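Local coordinates for protein prophenoloxidase b (Marsupenaeus japonicus, PDB 3WKY) that probably oxidises monophenols and o-diphenols once activated, as a crustacean hemolymph prophenoloxidase that carries a type 3 dicopper-oxygen centre, at residues 208-222 with 333-346. Sequence-based numbering, arbitrary orientation. Where two conformers were deposited one is given.
Sequences YYIEPGDRDRRGELF and YGINLVGEALEAGD
Arg218 turns its guanidinium edge to two glutamates of segment 333-346, forming a salt-bridge network. NH1 and NH2 both bond to Glu343 OE1, at 2.7 Å and 2.8 Å, while NH2 also bridges to Glu340 OE1 from above that carboxylate's plane. Asp346 N hydrogen-bonds the same Glu340 OE1 from the opposite face, and a water joins Arg218 NE to Glu340 OE2. The carboxylate of Glu343 lies nearly flat over the Phe222 ring, and Glu343 CG sits 3.9 Å from the Phe222 ring centroid in a CH-pi contact. At the other end, Arg217 stacks its guanidinium on Tyr333, planes 12° apart, a cation-pi pair; a bend at chi3 brings Arg217 NE round to Glu220 OE1 at 2.8 Å. Between them Asn336, CG anti to N (chi1 -171°), offers an in-plane lone pair of OD1 to Glu220 N, at 2.9 Å. The axes of 218-222 and 334-343 cross at 78°, with Gly219 and Gly339 CA atoms 4.0 Å apart. An alanine replacing Arg218 is likely to leave the two carboxylates without their shared cation. One arginine thus probably offsets two acids, while Phe222 nears the dicopper cluster and Glu343 O hydrogen-bonds the copper-pocket residue His357.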
loop_
_atom_site.group_PDB
_atom_site.type_symbol
_atom_site.label_atom_id
_atom_site.label_comp_id
_atom_site.label_asym_id
_atom_site.label_seq_id
_atom_site.Cartn_x
_atom_site.Cartn_y
_atom_site.Cartn_z
ATOM N N TYR A 208 3.275 -1.728 40.786
ATOM C CA TYR A 208 2.065 -1.004 40.469
ATOM C C TYR A 208 0.855 -1.591 41.186
ATOM O O TYR A 208 -0.203 -0.944 41.271
ATOM C CB TYR A 208 1.859 -0.984 38.953
ATOM C CG TYR A 208 1.729 -2.358 38.328
ATOM C CD1 TYR A 208 0.503 -2.996 38.280
ATOM C CD2 TYR A 208 2.831 -3.000 37.763
ATOM C CE1 TYR A 208 0.366 -4.244 37.699
ATOM C CE2 TYR A 208 2.703 -4.257 37.175
ATOM C CZ TYR A 208 1.470 -4.867 37.153
ATOM O OH TYR A 208 1.311 -6.115 36.572
ATOM N N TYR A 209 1.014 -2.799 41.723
ATOM C CA TYR A 209 -0.098 -3.441 42.419
ATOM C C TYR A 209 -0.068 -3.185 43.933
ATOM O O TYR A 209 -0.897 -3.717 44.677
ATOM C CB TYR A 209 -0.147 -4.943 42.089
ATOM C CG TYR A 209 1.219 -5.599 42.057
ATOM C CD1 TYR A 209 2.023 -5.547 40.915
ATOM C CD2 TYR A 209 1.710 -6.262 43.172
ATOM C CE1 TYR A 209 3.277 -6.144 40.896
ATOM C CE2 TYR A 209 2.949 -6.862 43.160
ATOM C CZ TYR A 209 3.729 -6.804 42.026
ATOM O OH TYR A 209 4.970 -7.400 42.036
ATOM N N ILE A 210 0.875 -2.359 44.381
ATOM C CA ILE A 210 0.979 -2.042 45.805
ATOM C C ILE A 210 -0.336 -1.471 46.336
ATOM O O ILE A 210 -1.071 -0.795 45.611
ATOM C CB ILE A 210 2.138 -1.051 46.082
ATOM C CG1 ILE A 210 2.565 -1.095 47.557
ATOM C CG2 ILE A 210 1.767 0.380 45.670
ATOM C CD1 ILE A 210 3.471 -2.273 47.889
ATOM N N GLU A 211 -0.669 -1.756 47.591
ATOM C CA GLU A 211 -1.841 -1.137 48.201
ATOM C C GLU A 211 -1.672 0.376 48.148
ATOM O O GLU A 211 -0.656 0.900 48.608
ATOM C CB GLU A 211 -2.009 -1.597 49.651
ATOM C CG GLU A 211 -3.297 -2.374 49.908
ATOM C CD GLU A 211 -4.525 -1.483 49.956
ATOM O OE1 GLU A 211 -4.521 -0.494 50.719
ATOM O OE2 GLU A 211 -5.498 -1.779 49.235
ATOM N N PRO A 212 -2.657 1.083 47.573
ATOM C CA PRO A 212 -2.565 2.536 47.391
ATOM C C PRO A 212 -2.367 3.263 48.716
ATOM O O PRO A 212 -3.145 3.052 49.646
ATOM C CB PRO A 212 -3.921 2.906 46.775
ATOM C CG PRO A 212 -4.794 1.690 46.935
ATOM C CD PRO A 212 -3.873 0.520 46.964
ATOM N N GLY A 213 -1.334 4.095 48.798
ATOM C CA GLY A 213 -1.026 4.786 50.040
ATOM C C GLY A 213 0.263 4.295 50.674
ATOM O O GLY A 213 0.950 5.043 51.375
ATOM N N ASP A 214 0.607 3.036 50.425
ATOM C CA ASP A 214 1.821 2.470 51.004
ATOM C C ASP A 214 3.096 2.924 50.295
ATOM O O ASP A 214 4.205 2.566 50.699
ATOM C CB ASP A 214 1.718 0.949 51.067
ATOM C CG ASP A 214 0.686 0.491 52.079
ATOM O OD1 ASP A 214 0.010 1.367 52.670
ATOM O OD2 ASP A 214 0.547 -0.734 52.276
ATOM N N ARG A 215 2.930 3.713 49.236
ATOM C CA ARG A 215 4.043 4.457 48.655
ATOM C C ARG A 215 3.648 5.931 48.538
ATOM O O ARG A 215 2.463 6.270 48.508
ATOM C CB ARG A 215 4.443 3.889 47.286
ATOM C CG ARG A 215 5.019 2.469 47.319
ATOM C CD ARG A 215 6.347 2.384 48.080
ATOM N NE ARG A 215 6.896 1.029 48.047
ATOM C CZ ARG A 215 6.512 0.054 48.866
ATOM N NH1 ARG A 215 5.586 0.291 49.787
ATOM N NH2 ARG A 215 7.051 -1.154 48.770
ATOM N N ASP A 216 4.641 6.807 48.498
ATOM C CA ASP A 216 4.387 8.222 48.308
ATOM C C ASP A 216 4.810 8.563 46.881
ATOM O O ASP A 216 5.958 8.300 46.509
ATOM C CB ASP A 216 5.222 9.028 49.326
ATOM C CG ASP A 216 4.979 10.531 49.248
ATOM O OD1 ASP A 216 3.812 10.957 49.135
ATOM O OD2 ASP A 216 5.965 11.300 49.332
ATOM N N ARG A 217 3.888 9.115 46.088
ATOM C CA ARG A 217 4.218 9.622 44.748
ATOM C C ARG A 217 4.825 8.542 43.853
ATOM O O ARG A 217 5.788 8.790 43.113
ATOM C CB ARG A 217 5.134 10.853 44.860
ATOM C CG ARG A 217 4.433 12.003 45.589
ATOM C CD ARG A 217 5.404 13.047 46.147
ATOM N NE ARG A 217 6.110 13.758 45.086
ATOM C CZ ARG A 217 7.006 14.721 45.293
ATOM N NH1 ARG A 217 7.322 15.105 46.534
ATOM N NH2 ARG A 217 7.596 15.297 44.255
ATOM N N ARG A 218 4.258 7.339 43.930
ATOM C CA ARG A 218 4.807 6.190 43.202
ATOM C C ARG A 218 4.652 6.355 41.686
ATOM O O ARG A 218 5.510 5.919 40.914
ATOM C CB ARG A 218 4.116 4.888 43.629
ATOM C CG ARG A 218 4.922 3.610 43.293
ATOM C CD ARG A 218 4.026 2.371 43.280
ATOM N NE ARG A 218 2.983 2.564 42.274
ATOM C CZ ARG A 218 3.173 2.396 40.969
ATOM N NH1 ARG A 218 4.338 1.954 40.512
ATOM N NH2 ARG A 218 2.186 2.648 40.124
ATOM N N GLY A 219 3.542 6.952 41.272
ATOM C CA GLY A 219 3.307 7.232 39.861
ATOM C C GLY A 219 4.307 8.233 39.327
ATOM O O GLY A 219 4.797 8.113 38.200
ATOM N N GLU A 220 4.629 9.236 40.142
ATOM C CA GLU A 220 5.637 10.194 39.748
ATOM C C GLU A 220 7.022 9.544 39.694
ATOM O O GLU A 220 7.839 9.860 38.815
ATOM C CB GLU A 220 5.632 11.399 40.706
ATOM C CG GLU A 220 6.699 12.413 40.382
ATOM C CD GLU A 220 6.635 13.598 41.313
ATOM O OE1 GLU A 220 5.824 13.531 42.271
ATOM O OE2 GLU A 220 7.366 14.592 41.078
ATOM N N LEU A 221 7.294 8.633 40.626
ATOM C CA LEU A 221 8.576 7.940 40.633
ATOM C C LEU A 221 8.701 7.026 39.417
ATOM O O LEU A 221 9.795 6.861 38.878
ATOM C CB LEU A 221 8.745 7.123 41.918
ATOM C CG LEU A 221 10.164 6.664 42.264
ATOM C CD1 LEU A 221 11.057 7.837 42.703
ATOM C CD2 LEU A 221 10.124 5.594 43.356
ATOM N N PHE A 222 7.583 6.415 39.013
ATOM C CA PHE A 222 7.554 5.636 37.769
ATOM C C PHE A 222 8.031 6.513 36.608
ATOM O O PHE A 222 8.969 6.153 35.887
ATOM C CB PHE A 222 6.159 5.089 37.512
ATOM C CG PHE A 222 6.008 4.442 36.163
ATOM C CD1 PHE A 222 6.603 3.224 35.905
ATOM C CD2 PHE A 222 5.287 5.070 35.155
ATOM C CE1 PHE A 222 6.482 2.621 34.652
ATOM C CE2 PHE A 222 5.147 4.464 33.893
ATOM C CZ PHE A 222 5.745 3.250 33.650
ATOM N N TYR A 333 -0.036 15.443 43.288
ATOM C CA TYR A 333 0.669 16.070 42.177
ATOM C C TYR A 333 0.109 15.536 40.861
ATOM O O TYR A 333 -0.133 14.330 40.732
ATOM C CB TYR A 333 2.158 15.720 42.222
ATOM C CG TYR A 333 2.906 16.270 43.421
ATOM C CD1 TYR A 333 2.737 15.709 44.688
ATOM C CD2 TYR A 333 3.787 17.327 43.283
ATOM C CE1 TYR A 333 3.417 16.205 45.788
ATOM C CE2 TYR A 333 4.477 17.831 44.380
ATOM C CZ TYR A 333 4.284 17.259 45.627
ATOM O OH TYR A 333 4.972 17.753 46.721
ATOM N N GLY A 334 -0.077 16.418 39.882
ATOM C CA GLY A 334 -0.599 15.994 38.591
ATOM C C GLY A 334 0.276 14.941 37.929
ATOM O O GLY A 334 -0.245 13.977 37.357
ATOM N N ILE A 335 1.591 15.122 37.984
ATOM C CA ILE A 335 2.514 14.128 37.421
ATOM C C ILE A 335 2.303 12.750 38.062
ATOM O O ILE A 335 2.382 11.712 37.377
ATOM C CB ILE A 335 3.994 14.585 37.534
ATOM C CG1 ILE A 335 4.956 13.516 36.989
ATOM C CG2 ILE A 335 4.364 14.930 38.992
ATOM C CD1 ILE A 335 4.747 13.213 35.477
ATOM N N ASN A 336 1.997 12.726 39.362
ATOM C CA ASN A 336 1.733 11.462 40.042
ATOM C C ASN A 336 0.433 10.819 39.568
ATOM O O ASN A 336 0.380 9.611 39.328
ATOM C CB ASN A 336 1.677 11.639 41.561
ATOM C CG ASN A 336 1.619 10.311 42.288
ATOM O OD1 ASN A 336 2.457 9.430 42.063
ATOM N ND2 ASN A 336 0.620 10.145 43.141
ATOM N N LEU A 337 -0.618 11.631 39.444
ATOM C CA LEU A 337 -1.913 11.144 38.968
ATOM C C LEU A 337 -1.818 10.575 37.555
ATOM O O LEU A 337 -2.446 9.548 37.248
ATOM C CB LEU A 337 -2.943 12.283 38.995
ATOM C CG LEU A 337 -3.424 12.652 40.404
ATOM C CD1 LEU A 337 -4.089 14.026 40.394
ATOM C CD2 LEU A 337 -4.390 11.597 40.932
ATOM N N VAL A 338 -1.056 11.251 36.695
ATOM C CA VAL A 338 -0.861 10.776 35.309
ATOM C C VAL A 338 -0.070 9.475 35.333
ATOM O O VAL A 338 -0.416 8.516 34.630
ATOM C CB VAL A 338 -0.141 11.853 34.446
ATOM C CG1 VAL A 338 0.250 11.291 33.069
ATOM C CG2 VAL A 338 -1.036 13.071 34.276
ATOM N N GLY A 339 0.969 9.422 36.168
ATOM C CA GLY A 339 1.759 8.208 36.302
ATOM C C GLY A 339 0.927 7.017 36.741
ATOM O O GLY A 339 1.040 5.933 36.156
ATOM N N GLU A 340 0.092 7.199 37.770
ATOM C CA GLU A 340 -0.757 6.095 38.234
ATOM C C GLU A 340 -1.759 5.681 37.157
ATOM O O GLU A 340 -2.134 4.512 37.065
ATOM C CB GLU A 340 -1.511 6.467 39.518
ATOM C CG GLU A 340 -0.611 6.744 40.754
ATOM C CD GLU A 340 -0.063 5.471 41.403
ATOM O OE1 GLU A 340 -0.155 4.376 40.801
ATOM O OE2 GLU A 340 0.464 5.559 42.533
ATOM N N ALA A 341 -2.203 6.639 36.347
ATOM C CA ALA A 341 -3.176 6.329 35.296
ATOM C C ALA A 341 -2.511 5.622 34.115
ATOM O O ALA A 341 -3.122 4.763 33.455
ATOM C CB ALA A 341 -3.876 7.605 34.826
ATOM N N LEU A 342 -1.263 5.985 33.846
ATOM C CA LEU A 342 -0.555 5.480 32.664
ATOM C C LEU A 342 0.101 4.120 32.865
ATOM O O LEU A 342 0.154 3.312 31.931
ATOM C CB LEU A 342 0.484 6.511 32.196
ATOM C CG LEU A 342 1.343 6.243 30.956
ATOM C CD1 LEU A 342 0.457 5.892 29.748
ATOM C CD2 LEU A 342 2.236 7.469 30.646
ATOM N N GLU A 343 0.613 3.848 34.069
ATOM C CA GLU A 343 1.390 2.614 34.269
ATOM C C GLU A 343 0.679 1.292 33.887
ATOM O O GLU A 343 1.252 0.513 33.124
ATOM C CB GLU A 343 2.088 2.544 35.658
ATOM C CG GLU A 343 3.063 1.356 35.738
ATOM C CD GLU A 343 3.926 1.325 37.011
ATOM O OE1 GLU A 343 3.764 2.223 37.871
ATOM O OE2 GLU A 343 4.762 0.389 37.147
ATOM N N ALA A 344 -0.536 1.009 34.370
ATOM C CA ALA A 344 -1.264 1.786 35.377
ATOM C C ALA A 344 -1.097 1.143 36.753
ATOM O O ALA A 344 -0.847 -0.064 36.864
ATOM C CB ALA A 344 -2.742 1.865 35.020
ATOM N N GLY A 345 -1.246 1.954 37.800
ATOM C CA GLY A 345 -1.240 1.450 39.164
ATOM C C GLY A 345 -2.542 1.846 39.826
ATOM O O GLY A 345 -3.599 1.338 39.480
ATOM N N ASP A 346 -2.474 2.786 40.756
ATOM C CA ASP A 346 -3.668 3.232 41.479
ATOM C C ASP A 346 -4.432 4.272 40.657
ATOM O O ASP A 346 -4.556 5.440 41.039
ATOM C CB ASP A 346 -3.251 3.805 42.833
ATOM C CG ASP A 346 -4.432 4.266 43.667
ATOM O OD1 ASP A 346 -5.523 3.675 43.543
ATOM O OD2 ASP A 346 -4.255 5.230 44.445
HETATM O O HOH W 1 0.666 3.199 43.809
#